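Local atomic coordinates of SYE1 (Shewanella oneidensis, PDB entry 4AWT), a protein that binds FMN and probably uses NAD(P)H to reduce activated C=C bonds, as other old yellow enzymes do. Residues R84-T87 against E88-A92. The protein carries 1 engineered substitution. Numbering follows the deposited sequence.
Sequences RIVT and EAVHA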
loop_
_atom_site.group_PDB
_atom_site.type_symbol
_atom_site.label_atom_id
_atom_site.label_comp_id
_atom_site.label_asym_id
_atom_site.label_seq_id
_atom_site.Cartn_x
_atom_site.Cartn_y
_atom_site.Cartn_z
ATOM N N ARG A 84 12.520 11.494 -5.784
ATOM C CA ARG A 84 13.852 11.667 -5.218
ATOM C C ARG A 84 13.867 12.817 -4.231
ATOM O O ARG A 84 14.571 12.750 -3.222
ATOM C CB ARG A 84 14.857 11.946 -6.363
ATOM C CG ARG A 84 16.285 12.191 -5.853
ATOM C CD ARG A 84 16.897 10.955 -5.219
ATOM N NE ARG A 84 18.267 11.079 -4.765
ATOM C CZ ARG A 84 19.307 11.004 -5.581
ATOM N NH1 ARG A 84 19.156 10.820 -6.881
ATOM N NH2 ARG A 84 20.529 11.137 -5.062
ATOM N N ILE A 85 13.138 13.892 -4.488
ATOM C CA ILE A 85 13.169 14.965 -3.487
ATOM C C ILE A 85 12.529 14.478 -2.196
ATOM O O ILE A 85 13.008 14.801 -1.114
ATOM C CB ILE A 85 12.511 16.215 -4.059
ATOM C CG1 ILE A 85 13.230 16.731 -5.306
ATOM C CG2 ILE A 85 12.413 17.300 -2.988
ATOM C CD1 ILE A 85 12.363 17.741 -6.006
ATOM N N VAL A 86 11.454 13.685 -2.289
ATOM C CA VAL A 86 10.847 13.093 -1.091
ATOM C C VAL A 86 11.840 12.227 -0.367
ATOM O O VAL A 86 11.986 12.332 0.871
ATOM C CB VAL A 86 9.583 12.317 -1.468
ATOM C CG1 VAL A 86 9.054 11.570 -0.240
ATOM C CG2 VAL A 86 8.524 13.195 -2.062
ATOM N N THR A 87 12.483 11.287 -1.045
ATOM C CA THR A 87 13.364 10.373 -0.352
ATOM C C THR A 87 14.565 11.103 0.217
ATOM O O THR A 87 15.026 10.730 1.299
ATOM C CB THR A 87 13.772 9.152 -1.198
ATOM O OG1 THR A 87 14.692 9.610 -2.197
ATOM C CG2 THR A 87 12.605 8.427 -1.785
ATOM N N GLU A 88 15.084 12.118 -0.468
ATOM C CA GLU A 88 16.159 12.919 0.103
ATOM C C GLU A 88 15.726 13.569 1.413
ATOM O O GLU A 88 16.473 13.596 2.395
ATOM C CB GLU A 88 16.656 13.984 -0.885
ATOM C CG GLU A 88 17.451 13.421 -2.027
ATOM C CD GLU A 88 18.741 12.779 -1.637
ATOM O OE1 GLU A 88 19.458 13.399 -0.787
ATOM O OE2 GLU A 88 19.046 11.662 -2.101
ATOM N N ALA A 89 14.518 14.132 1.408
ATOM C CA ALA A 89 14.041 14.809 2.607
ATOM C C ALA A 89 13.880 13.840 3.767
ATOM O O ALA A 89 14.266 14.111 4.909
ATOM C CB ALA A 89 12.738 15.517 2.298
ATOM N N VAL A 90 13.288 12.689 3.497
ATOM C CA VAL A 90 13.079 11.675 4.506
ATOM C C VAL A 90 14.411 11.115 5.040
ATOM O O VAL A 90 14.604 10.958 6.250
ATOM C CB VAL A 90 12.173 10.566 3.963
ATOM C CG1 VAL A 90 12.135 9.365 4.887
ATOM C CG2 VAL A 90 10.772 11.122 3.741
ATOM N N HIS A 91 15.333 10.838 4.136
ATOM C CA HIS A 91 16.621 10.311 4.566
ATOM C C HIS A 91 17.403 11.357 5.368
ATOM O O HIS A 91 18.164 10.937 6.273
ATOM C CB HIS A 91 17.428 9.888 3.349
ATOM C CG HIS A 91 16.909 8.594 2.796
ATOM N ND1 HIS A 91 16.931 8.270 1.456
ATOM C CD2 HIS A 91 16.340 7.558 3.389
ATOM C CE1 HIS A 91 16.413 7.072 1.300
ATOM N NE2 HIS A 91 16.049 6.589 2.436
ATOM N N ALA A 92 17.224 12.618 5.096
ATOM C CA ALA A 92 17.897 13.654 5.899
ATOM C C ALA A 92 17.429 13.629 7.355
ATOM O O ALA A 92 18.151 14.064 8.231
ATOM C CB ALA A 92 17.663 15.012 5.287
HETATM O O HOH W 1 22.083 10.907 -2.987
HETATM O O HOH W 2 17.237 9.495 -1.088
#
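The guanidinium edge of R84 meets the carboxylate of E88, one turn on in helix 77-92 of the TIM barrel. R84 NE lies 2.8 Å from E88 OE2 in a salt bridge, and the N-H points almost straight at the oxygen. OE2 sits in the guanidinium plane and is met on its anti side, with NE 28° out of the carboxylate plane. The two flat groups do not lie flat together: their planes are 57° apart. R84 NH2 adds a weak bond to the same oxygen. Water 1 is also in plane at this edge; it takes a weak bond from NH2 and donates to OE2. With chi1 at 178° the R84 chain leaves beside its carbonyl carbon, and a bend at chi2 turns NE to E88.

The H91 ring has water 2 at its edge, in plane, 2.8 Å from ND1. The backbone O of T87 lies obliquely to this ring and accepts a hydrogen bond from H91 N. Water 2 donates to T87 OG1 and E88 OE2 and is hydrogen-bonded to H91 ND1, so one water ties three side chains together. Beyond the segment, H91 NE2 bonds D176 OD2 and T87 OG1 bonds A173 O. Replacing H91 with an alanine is likely to cost water 2 its ND1 partner and D176 OD2 its imidazole mate.

V86 and V90 pack on Y45 of helix 39-46. T87, V90 and H91 touch I97 of strand 96-102. This is the helix of the beta-alpha-beta unit between strands 53-60 and 96-102. V86 CG1 and V90 CG2 are 4.4 Å apart, and V90 N donates to V86 O at 3.0 Å.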